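Local structure of methyltransferase domain-containing protein (Deinococcus radiodurans, 3M33) at residues R27-P32 and Y206-H211; W41-L46 and G67-R72; G102-G107 and P129-P134; G120-I125 and V147-E152; D178-G183 and K188-A193. The protein is of uncharacterised function but has a Rossmann-like fold and is probably a methyltransferase. All blocks are in the same frame, centred on the assembly; numbering follows the deposited sequence.

How the interactions relate
Interaction 1 spans almost the whole chain, tying Arg27 and Leu29, at edge strand 28-29, to strand 204-216, and the other four lie within the loop it closes. Interaction 2 comes next, on helix 36-45 about 26 Å from it, centre to centre. Interactions 3 and 4 alternate along the chain, their centres about 17 Å apart, and touch through Leu131 and Val124. Interaction 5, between helix 176-186 and the chain leading into helix 192-198, stands about 42 Å from interaction 3, centre to centre, but meets interaction 1 where Tyr206 packs on Arg182 and Trp179. His211 links interactions 1 and 4 through Val147. One mixed sheet thus carries contacts from the methyltransferase-like core out to the extension at the far end of its long strands.

Interaction 1 (R27-P32 and Y206-H211); sequences RVLSGP and YREERH. With SO4 (sulfate ion), chain I; SO4 (sulfate ion), chain E.
Arg27 reaches toward Tyr206 and Glu208 from the position just before edge strand 28-29, and its chain can be followed outward. CB lies 3.3 Å from Tyr206 OH, at the rim of the phenol ring and near its plane. CG and CD pass the same hydroxyl and O4 of the chain I sulfate, with CD 3.7 Å from Glu208 OE2. The chain bends at chi2 (-129°), and NE gives a nearly straight hydrogen bond of 2.8 Å to O2 of that sulfate (167°), besides a long salt bridge to Glu208 OE2. NH2 adds a weak bond to this O2. Glu208 is held from two directions: Tyr206 OH donates to OE2 over 2.6 Å, on the anti side, while Arg210 grips OE1 end-on, NH1 and NH2 each at 3.0 Å. Were Glu208 replaced by an alanine, Arg210 NH1 and NH2 are likely to lose their carboxylate, leaving NE its bridge to Glu35, and Tyr206 OH the acceptor it donates to. Leu29 CD2 touches Glu208 CG at 4.1 Å. Strand 160-173 runs between strands 28-29 and 204-216 and bonds to both through its backbone, so these side chains meet across it, while Trp179 and Arg182 of helix 176-186 pack on Tyr206.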
# COMPACT_ATOMS: atom_id res chain seq x y z
N ARG A 27 11.76 9.46 -10.20
CA ARG A 27 12.44 8.21 -10.57
C ARG A 27 11.91 7.71 -11.90
O ARG A 27 10.74 7.90 -12.22
CB ARG A 27 12.20 7.15 -9.50
CG ARG A 27 10.70 6.82 -9.31
CD ARG A 27 10.29 6.89 -7.85
NE ARG A 27 8.90 6.51 -7.67
CZ ARG A 27 7.88 7.37 -7.63
NH1 ARG A 27 8.10 8.68 -7.73
NH2 ARG A 27 6.63 6.91 -7.48
N VAL A 28 12.79 7.08 -12.69
CA VAL A 28 12.40 6.41 -13.92
C VAL A 28 12.69 4.90 -13.79
O VAL A 28 13.80 4.50 -13.45
CB VAL A 28 13.21 6.93 -15.13
CG1 VAL A 28 12.87 6.13 -16.40
CG2 VAL A 28 12.96 8.42 -15.35
N LEU A 29 11.69 4.07 -14.06
CA LEU A 29 11.87 2.62 -14.01
C LEU A 29 12.57 2.14 -15.27
O LEU A 29 12.19 2.52 -16.38
CB LEU A 29 10.50 1.93 -13.88
CG LEU A 29 9.70 2.25 -12.62
CD1 LEU A 29 8.23 1.85 -12.78
CD2 LEU A 29 10.32 1.58 -11.43
N SER A 30 13.59 1.29 -15.12
CA SER A 30 14.21 0.65 -16.28
C SER A 30 13.48 -0.64 -16.65
O SER A 30 13.70 -1.19 -17.71
CB SER A 30 15.68 0.32 -16.03
OG SER A 30 16.50 1.44 -16.27
N GLY A 31 12.62 -1.13 -15.76
CA GLY A 31 11.83 -2.32 -16.07
C GLY A 31 10.37 -2.14 -15.63
O GLY A 31 10.00 -1.06 -15.20
N PRO A 32 9.55 -3.20 -15.73
CA PRO A 32 8.12 -3.16 -15.41
C PRO A 32 7.86 -2.69 -13.98
O PRO A 32 8.59 -3.08 -13.07
CB PRO A 32 7.68 -4.62 -15.54
CG PRO A 32 8.74 -5.29 -16.35
CD PRO A 32 10.01 -4.53 -16.18
N TYR A 206 19.31 2.41 -8.50
CA TYR A 206 18.94 1.74 -7.26
C TYR A 206 17.82 0.76 -7.62
O TYR A 206 17.36 0.73 -8.77
CB TYR A 206 18.49 2.76 -6.19
CG TYR A 206 17.14 3.37 -6.48
CD1 TYR A 206 15.99 2.88 -5.86
CD2 TYR A 206 17.00 4.43 -7.39
CE1 TYR A 206 14.74 3.43 -6.13
CE2 TYR A 206 15.74 4.98 -7.67
CZ TYR A 206 14.62 4.47 -7.03
OH TYR A 206 13.37 4.98 -7.29
N ARG A 207 17.37 -0.04 -6.66
CA ARG A 207 16.32 -1.00 -6.94
C ARG A 207 15.01 -0.57 -6.29
O ARG A 207 14.98 -0.23 -5.12
CB ARG A 207 16.70 -2.39 -6.43
CG ARG A 207 18.03 -2.88 -6.97
CD ARG A 207 17.92 -3.21 -8.45
NE ARG A 207 17.65 -4.63 -8.64
CZ ARG A 207 18.43 -5.45 -9.32
NH1 ARG A 207 18.11 -6.74 -9.42
NH2 ARG A 207 19.53 -4.99 -9.91
N GLU A 208 13.93 -0.56 -7.05
CA GLU A 208 12.62 -0.44 -6.44
C GLU A 208 12.19 -1.86 -6.11
O GLU A 208 12.11 -2.71 -6.99
CB GLU A 208 11.63 0.20 -7.43
CG GLU A 208 11.76 1.72 -7.57
CD GLU A 208 11.12 2.47 -6.40
OE1 GLU A 208 10.38 1.83 -5.61
OE2 GLU A 208 11.35 3.70 -6.28
N GLU A 209 11.91 -2.14 -4.84
CA GLU A 209 11.60 -3.51 -4.46
C GLU A 209 10.26 -3.62 -3.74
O GLU A 209 9.86 -2.72 -3.02
CB GLU A 209 12.75 -4.09 -3.61
CG GLU A 209 14.10 -3.82 -4.25
CD GLU A 209 15.24 -4.63 -3.64
OE1 GLU A 209 15.39 -4.63 -2.40
OE2 GLU A 209 15.98 -5.26 -4.41
N ARG A 210 9.57 -4.74 -3.93
CA ARG A 210 8.26 -4.94 -3.31
C ARG A 210 8.11 -6.36 -2.79
O ARG A 210 8.72 -7.29 -3.33
CB ARG A 210 7.14 -4.65 -4.31
CG ARG A 210 7.20 -3.26 -4.94
CD ARG A 210 6.69 -2.14 -4.00
NE ARG A 210 6.61 -0.88 -4.73
CZ ARG A 210 7.65 -0.08 -4.94
NH1 ARG A 210 8.84 -0.43 -4.45
NH2 ARG A 210 7.52 1.04 -5.64
N HIS A 211 7.30 -6.53 -1.75
CA HIS A 211 7.02 -7.84 -1.18
C HIS A 211 5.51 -8.06 -1.25
O HIS A 211 4.77 -7.44 -0.51
CB HIS A 211 7.46 -7.84 0.29
CG HIS A 211 7.29 -9.16 0.98
ND1 HIS A 211 7.40 -9.30 2.35
CD2 HIS A 211 7.04 -10.40 0.50
CE1 HIS A 211 7.22 -10.56 2.68
NE2 HIS A 211 6.99 -11.26 1.58
S SO4 I . 7.79 3.36 -8.39
O1 SO4 I . 6.35 3.25 -8.61
O2 SO4 I . 8.08 3.86 -7.05
O3 SO4 I . 8.39 2.04 -8.57
O4 SO4 I . 8.35 4.30 -9.35
S SO4 E . 22.14 -1.25 -8.31
O1 SO4 E . 21.19 -2.36 -8.43
O2 SO4 E . 21.81 -0.21 -9.29
O3 SO4 E . 22.08 -0.68 -6.97
O4 SO4 E . 23.49 -1.73 -8.59

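Interaction 2 (W41-L46 and G67-R72)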
# COMPACT_ATOMS: atom_id res chain seq x y z
N TRP A 41 -3.29 -9.54 -9.21
CA TRP A 41 -3.82 -10.44 -8.19
C TRP A 41 -5.10 -9.85 -7.60
O TRP A 41 -6.08 -10.56 -7.37
CB TRP A 41 -2.80 -10.62 -7.07
CG TRP A 41 -1.64 -11.50 -7.42
CD1 TRP A 41 -1.34 -12.03 -8.64
CD2 TRP A 41 -0.62 -11.97 -6.52
NE1 TRP A 41 -0.20 -12.80 -8.56
CE2 TRP A 41 0.26 -12.77 -7.27
CE3 TRP A 41 -0.37 -11.77 -5.16
CZ2 TRP A 41 1.37 -13.39 -6.69
CZ3 TRP A 41 0.73 -12.38 -4.59
CH2 TRP A 41 1.59 -13.18 -5.36
N LEU A 42 -5.09 -8.54 -7.35
CA LEU A 42 -6.25 -7.89 -6.76
C LEU A 42 -7.45 -8.01 -7.70
O LEU A 42 -8.54 -8.39 -7.31
CB LEU A 42 -5.94 -6.43 -6.47
CG LEU A 42 -7.11 -5.57 -5.98
CD1 LEU A 42 -7.85 -6.25 -4.82
CD2 LEU A 42 -6.60 -4.17 -5.59
N SER A 43 -7.22 -7.71 -8.97
CA SER A 43 -8.27 -7.78 -9.96
C SER A 43 -8.90 -9.19 -10.02
O SER A 43 -10.13 -9.31 -10.10
CB SER A 43 -7.74 -7.36 -11.32
OG SER A 43 -8.76 -7.53 -12.28
N ARG A 44 -8.08 -10.24 -9.97
CA ARG A 44 -8.59 -11.61 -10.02
C ARG A 44 -9.48 -11.93 -8.82
O ARG A 44 -10.39 -12.75 -8.92
CB ARG A 44 -7.45 -12.64 -10.09
CG ARG A 44 -6.61 -12.63 -11.36
CD ARG A 44 -5.49 -13.68 -11.27
NE ARG A 44 -5.98 -15.04 -11.52
CZ ARG A 44 -6.27 -15.93 -10.58
NH1 ARG A 44 -6.11 -15.65 -9.29
NH2 ARG A 44 -6.72 -17.13 -10.93
N LEU A 45 -9.20 -11.30 -7.69
CA LEU A 45 -9.94 -11.58 -6.45
C LEU A 45 -11.29 -10.85 -6.30
O LEU A 45 -12.04 -11.12 -5.35
CB LEU A 45 -9.07 -11.23 -5.25
CG LEU A 45 -7.89 -12.18 -4.99
CD1 LEU A 45 -6.78 -11.42 -4.28
CD2 LEU A 45 -8.34 -13.39 -4.18
N LEU A 46 -11.61 -9.93 -7.19
CA LEU A 46 -12.82 -9.12 -7.02
C LEU A 46 -13.99 -9.66 -7.83
O LEU A 46 -13.87 -9.88 -9.03
CB LEU A 46 -12.55 -7.66 -7.42
CG LEU A 46 -11.50 -6.94 -6.55
CD1 LEU A 46 -11.15 -5.59 -7.11
CD2 LEU A 46 -12.03 -6.81 -5.14
N GLY A 67 -12.86 -0.43 -6.60
CA GLY A 67 -14.08 -0.43 -5.82
C GLY A 67 -15.37 -0.82 -6.53
O GLY A 67 -16.16 -1.59 -6.00
N PRO A 68 -15.60 -0.29 -7.74
CA PRO A 68 -16.86 -0.63 -8.40
C PRO A 68 -16.98 -2.10 -8.78
O PRO A 68 -18.07 -2.56 -9.09
CB PRO A 68 -16.86 0.25 -9.66
CG PRO A 68 -15.94 1.40 -9.32
CD PRO A 68 -14.85 0.75 -8.49
N GLN A 69 -15.87 -2.84 -8.74
CA GLN A 69 -15.87 -4.23 -9.18
C GLN A 69 -16.35 -5.13 -8.05
O GLN A 69 -16.69 -6.29 -8.28
CB GLN A 69 -14.48 -4.66 -9.68
CG GLN A 69 -14.31 -4.54 -11.18
CD GLN A 69 -12.90 -4.85 -11.65
OE1 GLN A 69 -12.71 -5.54 -12.66
NE2 GLN A 69 -11.90 -4.34 -10.92
N ALA A 70 -16.39 -4.58 -6.84
CA ALA A 70 -16.81 -5.34 -5.65
C ALA A 70 -18.26 -5.05 -5.25
O ALA A 70 -18.86 -4.08 -5.70
CB ALA A 70 -15.87 -5.01 -4.47
N ALA A 71 -18.83 -5.90 -4.40
CA ALA A 71 -20.17 -5.67 -3.86
C ALA A 71 -20.15 -4.46 -2.94
O ALA A 71 -21.08 -3.67 -2.93
CB ALA A 71 -20.65 -6.89 -3.08
N ARG A 72 -19.08 -4.36 -2.15
CA ARG A 72 -18.90 -3.24 -1.22
C ARG A 72 -17.40 -3.03 -1.02
O ARG A 72 -16.66 -3.99 -0.89
CB ARG A 72 -19.58 -3.55 0.12
CG ARG A 72 -19.44 -2.44 1.16
CD ARG A 72 -20.29 -2.70 2.40
NE ARG A 72 -20.16 -1.61 3.37
CZ ARG A 72 -19.48 -1.70 4.50
NH1 ARG A 72 -18.87 -2.83 4.82
NH2 ARG A 72 -19.41 -0.65 5.33
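Leu46 and Ala70 bring the two backbones to their nearest approach, 5.7 Å between CA atoms. Leu46 comes just after the last turn of helix 36-45 and has left helical geometry, with psi at 128°. Opposite it, residues 67-69 form a short 3-10 turn, closed by a bond from Ala70 N to Gly67 O of 3.1 Å. No hydrogen bond joins the two segments. The side chain of Leu46 carries the contact, its two methyl groups sharing the work. CD2 packs on Ala70 CB at 4.3 Å, methyl against methyl, whereas CD1 approaches the amide nitrogen NE2 of Gln69 at 4.1 Å. Leu46 crosses the extended Gln69 chain at about a right angle. Gln69 is stretched beyond CG (chi2 175°), which carries its amide across the end of the leucine, toward the helix; there OE1 stays 4.4 Å from Ser43 OG, a distant approach. The meeting is thus a van der Waals contact near the surface, one methyl pair plus the glutamine chain. Beneath it, Leu46 and Ala70 both rest on Val52 of strand 51-55, and Leu46 also touches Leu114 of strand 112-118. The end of helix 36-45 and the turn leading into strand 72-77 therefore share the same face of the sheet.

Interaction 3 (G102-G107 and P129-P134)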
# COMPACT_ATOMS: atom_id res chain seq x y z
N GLY A 102 -7.77 -0.13 18.89
CA GLY A 102 -8.95 -0.17 19.75
C GLY A 102 -10.12 -0.82 19.03
O GLY A 102 -9.92 -1.65 18.15
N GLU A 103 -11.34 -0.45 19.40
CA GLU A 103 -12.51 -1.07 18.81
C GLU A 103 -12.71 -0.67 17.35
O GLU A 103 -12.27 0.40 16.92
CB GLU A 103 -13.76 -0.77 19.63
CG GLU A 103 -13.84 -1.60 20.91
CD GLU A 103 -14.94 -1.14 21.85
OE1 GLU A 103 -15.83 -0.38 21.41
OE2 GLU A 103 -14.91 -1.55 23.04
N LEU A 104 -13.36 -1.55 16.59
CA LEU A 104 -13.64 -1.27 15.19
C LEU A 104 -14.60 -0.09 15.10
O LEU A 104 -15.48 0.07 15.94
CB LEU A 104 -14.27 -2.48 14.52
CG LEU A 104 -13.55 -3.82 14.72
CD1 LEU A 104 -14.42 -4.95 14.18
CD2 LEU A 104 -12.19 -3.79 14.05
N PRO A 105 -14.43 0.74 14.07
CA PRO A 105 -15.37 1.83 13.81
C PRO A 105 -16.78 1.29 13.78
O PRO A 105 -17.02 0.21 13.22
CB PRO A 105 -14.98 2.29 12.41
CG PRO A 105 -13.55 1.96 12.30
CD PRO A 105 -13.37 0.68 13.05
N ALA A 106 -17.71 2.03 14.37
CA ALA A 106 -19.10 1.63 14.35
C ALA A 106 -19.56 1.63 12.90
O ALA A 106 -19.26 2.56 12.15
CB ALA A 106 -19.94 2.58 15.19
N GLY A 107 -20.27 0.59 12.51
CA GLY A 107 -20.79 0.52 11.16
C GLY A 107 -19.83 -0.04 10.12
O GLY A 107 -20.17 -0.06 8.94
N PRO A 129 -9.08 -12.16 12.66
CA PRO A 129 -10.13 -12.98 13.29
C PRO A 129 -11.43 -12.20 13.50
O PRO A 129 -12.50 -12.80 13.46
CB PRO A 129 -9.51 -13.36 14.64
CG PRO A 129 -8.02 -13.34 14.39
CD PRO A 129 -7.83 -12.17 13.43
N GLU A 130 -11.35 -10.89 13.71
CA GLU A 130 -12.58 -10.09 13.88
C GLU A 130 -13.16 -9.57 12.57
O GLU A 130 -14.33 -9.18 12.51
CB GLU A 130 -12.33 -8.91 14.82
CG GLU A 130 -11.63 -9.29 16.11
CD GLU A 130 -10.93 -8.10 16.76
OE1 GLU A 130 -9.70 -8.18 16.97
OE2 GLU A 130 -11.62 -7.09 17.04
N LEU A 131 -12.36 -9.58 11.50
CA LEU A 131 -12.74 -8.89 10.27
C LEU A 131 -13.12 -9.83 9.13
O LEU A 131 -13.92 -9.46 8.27
CB LEU A 131 -11.60 -7.97 9.81
CG LEU A 131 -11.27 -6.79 10.70
CD1 LEU A 131 -10.06 -6.09 10.18
CD2 LEU A 131 -12.45 -5.84 10.75
N ALA A 132 -12.54 -11.02 9.12
CA ALA A 132 -12.65 -11.91 7.97
C ALA A 132 -13.80 -12.92 8.02
O ALA A 132 -14.00 -13.60 9.02
CB ALA A 132 -11.32 -12.65 7.74
N ALA A 133 -14.53 -13.01 6.91
CA ALA A 133 -15.46 -14.11 6.70
C ALA A 133 -14.61 -15.36 6.51
O ALA A 133 -13.41 -15.25 6.26
CB ALA A 133 -16.29 -13.86 5.47
N PRO A 134 -15.22 -16.55 6.63
CA PRO A 134 -14.47 -17.78 6.34
C PRO A 134 -14.08 -17.80 4.86
O PRO A 134 -14.88 -17.40 4.01
CB PRO A 134 -15.49 -18.89 6.63
CG PRO A 134 -16.59 -18.24 7.43
CD PRO A 134 -16.63 -16.82 6.95
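Apolar contact between Leu104 and Leu131 joins the loop 102-107 to the end of helix 128-131. Leu104 sends both methyl groups to one methyl of its partner: CD2 lies 3.9 Å from Leu131 CD2, and CD1 stands 4.1 Å from that same atom. Leu131 CD2 is thus met by the fork of the Leu104 branches, while the two side chains run at a slant to each other. In Leu131 the CG lies beside the backbone N, opposite the carbonyl carbon (chi1 -66°), and this turn brings the end of the chain nearer to the loop than its first bond would suggest. A looser approach sets a polar group against carbon: Glu130 OE2 is 4.4 Å from Leu104 CG, too far for more than light packing. The carboxylate has its own charged mate, since Glu130 OE1 forms a salt bridge with Arg127, and Leu104 merely lies near it. Arg127 also donates to Gly102 O and is touched by Leu104, adding a second tie to the loop. Inward, Leu131 packs on Val124, and the backbones of Leu131 and Ala133 bond to Phe112; the contact thus fastens the connection before strand 112-118 to the short helix that follows that strand.

Interaction 4 (G120-I125 and V147-E152); sequences GPTSVI and VPEVPE. With SO4 (sulfate ion), chain G.
Sulfate O1 is gripped twice by Thr122, the residue that also touches Val150: the backbone N reaches it over 2.7 Å in a nearly straight bond (167°) and OG1 over 3.1 Å. Sulfate O3 accepts from Ser123 N at 2.9 Å and also from Ser123 OG. Placing Thr122 OG1 between the backbone N and the carbonyl carbon (chi1 69°) lets hydroxyl and amide address the same oxygen. The ion is probably from the crystallisation liquor. The other branch of Thr122 turns to the helix: CG2 touches Val150 CG2 at 3.8 Å, the two side chains crossing at about a right angle. Ile125 adds a second apolar pair, its CD1 lying 4.0 Å from Val150 CG1; the same CD1 packs on the helix backbone, 3.8 Å from Val150 O. Glu149 OE1 stays 4.2 Å from Thr122 OG1, a mere approach. Tyr140 of strand 136-142 packs on Thr122 and Val150, while Ile125 reaches Phe138 of the same strand. The contact thus sets the loop after parallel strand 112-118 against helix 149-156, in a sheet whose strand order, with antiparallel strand 204-216 inserted between 136-142 and 160-173, is consistent with the class I (Rossmann-like) methyltransferase fold.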
# COMPACT_ATOMS: atom_id res chain seq x y z
N GLY A 120 0.16 -0.24 3.16
CA GLY A 120 -0.57 0.36 4.26
C GLY A 120 -0.25 -0.33 5.56
O GLY A 120 0.79 -0.97 5.68
N PRO A 121 -1.14 -0.19 6.55
CA PRO A 121 -0.97 -0.81 7.88
C PRO A 121 -0.83 -2.32 7.78
O PRO A 121 -1.44 -2.95 6.90
CB PRO A 121 -2.29 -0.46 8.60
CG PRO A 121 -2.76 0.80 7.94
CD PRO A 121 -2.36 0.63 6.48
N THR A 122 0.00 -2.91 8.64
CA THR A 122 0.11 -4.36 8.70
C THR A 122 -0.44 -4.87 10.02
O THR A 122 -0.60 -6.08 10.21
CB THR A 122 1.57 -4.87 8.53
OG1 THR A 122 2.33 -4.52 9.69
CG2 THR A 122 2.21 -4.28 7.28
N SER A 123 -0.73 -3.95 10.93
CA SER A 123 -1.33 -4.35 12.21
C SER A 123 -2.73 -4.89 11.99
O SER A 123 -3.24 -5.63 12.83
CB SER A 123 -1.37 -3.20 13.21
OG SER A 123 -2.30 -2.22 12.80
N VAL A 124 -3.34 -4.55 10.86
CA VAL A 124 -4.69 -5.02 10.58
C VAL A 124 -4.71 -6.55 10.54
O VAL A 124 -5.74 -7.17 10.76
CB VAL A 124 -5.25 -4.46 9.26
CG1 VAL A 124 -4.42 -4.92 8.07
CG2 VAL A 124 -6.68 -4.90 9.08
N ILE A 125 -3.55 -7.16 10.27
CA ILE A 125 -3.44 -8.62 10.21
C ILE A 125 -3.91 -9.23 11.52
O ILE A 125 -4.59 -10.25 11.55
CB ILE A 125 -1.99 -9.06 9.89
CG1 ILE A 125 -1.64 -8.70 8.44
CG2 ILE A 125 -1.81 -10.57 10.10
CD1 ILE A 125 -0.16 -8.87 8.10
N VAL A 147 9.14 -7.74 4.03
CA VAL A 147 8.56 -7.10 5.21
C VAL A 147 8.24 -8.20 6.22
O VAL A 147 7.15 -8.76 6.23
CB VAL A 147 7.29 -6.28 4.84
CG1 VAL A 147 6.73 -5.58 6.07
CG2 VAL A 147 7.60 -5.25 3.76
N PRO A 148 9.22 -8.54 7.08
CA PRO A 148 9.16 -9.71 7.96
C PRO A 148 7.89 -9.80 8.81
O PRO A 148 7.39 -10.91 9.02
CB PRO A 148 10.37 -9.54 8.88
CG PRO A 148 11.30 -8.66 8.16
CD PRO A 148 10.48 -7.80 7.22
N GLU A 149 7.38 -8.67 9.29
CA GLU A 149 6.23 -8.66 10.19
C GLU A 149 4.98 -9.26 9.58
O GLU A 149 4.10 -9.74 10.30
CB GLU A 149 5.88 -7.25 10.64
CG GLU A 149 7.07 -6.38 10.90
CD GLU A 149 7.39 -5.54 9.69
OE1 GLU A 149 6.56 -4.65 9.37
OE2 GLU A 149 8.46 -5.78 9.08
N VAL A 150 4.87 -9.23 8.25
CA VAL A 150 3.63 -9.69 7.62
C VAL A 150 3.47 -11.20 7.78
O VAL A 150 2.47 -11.67 8.33
CB VAL A 150 3.53 -9.22 6.14
CG1 VAL A 150 2.50 -10.06 5.36
CG2 VAL A 150 3.19 -7.72 6.09
N PRO A 151 4.46 -11.98 7.32
CA PRO A 151 4.42 -13.43 7.57
C PRO A 151 4.34 -13.77 9.06
O PRO A 151 3.57 -14.67 9.41
CB PRO A 151 5.75 -13.92 6.97
CG PRO A 151 6.05 -12.91 5.89
CD PRO A 151 5.60 -11.59 6.47
N GLU A 152 5.10 -13.08 9.91
CA GLU A 152 5.04 -13.32 11.37
C GLU A 152 3.64 -13.07 11.90
O GLU A 152 3.09 -13.87 12.67
CB GLU A 152 6.02 -12.42 12.12
CG GLU A 152 7.50 -12.64 11.78
CD GLU A 152 8.41 -11.52 12.30
OE1 GLU A 152 7.88 -10.55 12.90
OE2 GLU A 152 9.64 -11.59 12.09
S SO4 G . 0.67 -0.80 11.32
O1 SO4 G . 1.46 -1.70 10.50
O2 SO4 G . 0.93 0.58 10.93
O3 SO4 G . -0.76 -1.05 11.14
O4 SO4 G . 1.03 -0.99 12.72

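Interaction 5 (D178-G183 and K188-A193)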
# COMPACT_ATOMS: atom_id res chain seq x y z
N ASP A 178 17.09 14.49 -6.22
CA ASP A 178 16.25 13.31 -6.10
C ASP A 178 16.95 12.22 -5.28
O ASP A 178 16.32 11.56 -4.45
CB ASP A 178 15.87 12.79 -7.48
CG ASP A 178 14.92 13.72 -8.20
OD1 ASP A 178 13.84 14.01 -7.64
OD2 ASP A 178 15.26 14.16 -9.32
N TRP A 179 18.25 12.05 -5.51
CA TRP A 179 19.02 11.07 -4.74
C TRP A 179 19.00 11.41 -3.26
O TRP A 179 18.84 10.51 -2.43
CB TRP A 179 20.46 11.00 -5.24
CG TRP A 179 21.23 9.88 -4.62
CD1 TRP A 179 22.36 9.98 -3.86
CD2 TRP A 179 20.91 8.48 -4.68
NE1 TRP A 179 22.78 8.74 -3.46
CE2 TRP A 179 21.91 7.80 -3.95
CE3 TRP A 179 19.89 7.74 -5.28
CZ2 TRP A 179 21.91 6.41 -3.81
CZ3 TRP A 179 19.89 6.36 -5.14
CH2 TRP A 179 20.90 5.71 -4.42
N GLN A 180 19.15 12.70 -2.96
CA GLN A 180 19.13 13.21 -1.59
C GLN A 180 17.81 12.94 -0.92
O GLN A 180 17.77 12.52 0.24
CB GLN A 180 19.29 14.74 -1.56
CG GLN A 180 20.65 15.29 -1.86
CD GLN A 180 20.72 16.77 -1.56
OE1 GLN A 180 21.80 17.35 -1.47
NE2 GLN A 180 19.55 17.39 -1.38
N MSE A 181 16.73 13.25 -1.63
CA MSE A 181 15.39 13.06 -1.11
C MSE A 181 15.12 11.59 -0.80
O MSE A 181 14.51 11.27 0.21
CB MSE A 181 14.36 13.61 -2.09
CG MSE A 181 12.96 13.67 -1.52
SE MSE A 181 11.71 14.41 -2.81
CE MSE A 181 12.80 15.92 -3.44
N ARG A 182 15.58 10.69 -1.66
CA ARG A 182 15.49 9.26 -1.37
C ARG A 182 16.25 8.90 -0.10
O ARG A 182 15.76 8.14 0.74
CB ARG A 182 16.02 8.42 -2.53
CG ARG A 182 16.13 6.94 -2.19
CD ARG A 182 16.57 6.11 -3.39
NE ARG A 182 16.62 4.68 -3.09
CZ ARG A 182 17.66 4.08 -2.51
NH1 ARG A 182 18.73 4.78 -2.17
NH2 ARG A 182 17.63 2.78 -2.28
N GLY A 183 17.45 9.47 0.04
CA GLY A 183 18.28 9.26 1.21
C GLY A 183 17.55 9.61 2.50
O GLY A 183 17.64 8.89 3.51
N LYS A 188 19.01 6.96 5.19
CA LYS A 188 20.43 6.83 4.86
C LYS A 188 20.85 8.09 4.12
O LYS A 188 20.45 8.30 2.97
CB LYS A 188 20.72 5.62 3.96
CG LYS A 188 19.89 4.36 4.22
CD LYS A 188 20.33 3.60 5.48
CE LYS A 188 19.54 2.29 5.62
NZ LYS A 188 19.65 1.67 6.98
N LEU A 189 21.64 8.93 4.79
CA LEU A 189 22.10 10.19 4.21
C LEU A 189 22.82 10.01 2.87
O LEU A 189 23.77 9.24 2.75
CB LEU A 189 23.02 10.91 5.19
CG LEU A 189 23.54 12.28 4.76
CD1 LEU A 189 22.39 13.24 4.52
CD2 LEU A 189 24.50 12.84 5.80
N ALA A 190 22.36 10.72 1.85
CA ALA A 190 23.01 10.68 0.55
C ALA A 190 24.33 11.46 0.61
O ALA A 190 24.40 12.53 1.23
CB ALA A 190 22.12 11.26 -0.50
N ARG A 191 25.36 10.95 -0.05
CA ARG A 191 26.64 11.63 -0.06
C ARG A 191 27.09 11.95 -1.48
O ARG A 191 27.10 11.09 -2.35
CB ARG A 191 27.70 10.80 0.67
CG ARG A 191 27.41 9.31 0.69
CD ARG A 191 27.65 8.75 2.08
NE ARG A 191 28.61 7.66 2.07
CZ ARG A 191 29.08 7.07 3.17
NH1 ARG A 191 28.67 7.47 4.36
NH2 ARG A 191 29.96 6.08 3.06
N ARG A 192 27.46 13.21 -1.69
CA ARG A 192 27.89 13.68 -3.01
C ARG A 192 28.96 12.78 -3.63
O ARG A 192 29.02 12.63 -4.85
CB ARG A 192 28.36 15.13 -2.93
CG ARG A 192 28.81 15.70 -4.27
CD ARG A 192 27.79 15.43 -5.37
NE ARG A 192 26.84 16.52 -5.56
CZ ARG A 192 26.59 17.09 -6.74
NH1 ARG A 192 25.70 18.07 -6.83
NH2 ARG A 192 27.23 16.68 -7.82
N ALA A 193 29.79 12.17 -2.79
CA ALA A 193 30.83 11.26 -3.26
C ALA A 193 30.26 10.13 -4.09
O ALA A 193 30.73 9.88 -5.20
CB ALA A 193 31.61 10.70 -2.08
O HOH W 1 24.81 8.03 -1.27
O HOH W 2 20.16 12.19 1.94
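Ala190 sets its methyl group against helix 176-186, where Trp179 and Gln180 receive it. CB lies 3.6 Å from Trp179 CD1, approaching the indole obliquely on its pyrrole side, and 3.7 Å from Gln180 CA, so the methyl rests on backbone as well as ring. Trp179 has CG opposite the backbone N (chi1 -172°), which swings the indole out from the helix toward Ala190. One turn later the two segments join directly through backbone: Lys188 N donates to Gly183 O over 2.9 Å, a weak bond because its angle is only 125°. Gly183 packs closely here; a CB on it would clash with Lys188 O and Ala190 N, so the absence of a side chain lets the returning chain come this near.

The next shell is water. One molecule accepts from Trp179 NE1 at 3.1 Å, in the plane of the indole, and from Arg191 N at 3.2 Å. A second accepts from Ala190 N at 2.6 Å and donates to Gln180 O at 3.0 Å. Further out, Met204 of strand 204-216 and Ala173 of strand 160-173 pack on Trp179. Beyond the contact, Arg191 occupies the N-cap position of helix 192-198, and Arg192 makes a cation-pi contact with Trp176.

The chemistry is therefore a small apolar core with a polar rim: one methyl seated on helix and indole, one water accepting from the indole and Arg191 N-H groups, and another linking the Ala190 N-H to Gln180 O, where the one direct bond, Lys188 N to Gly183 O, is weak.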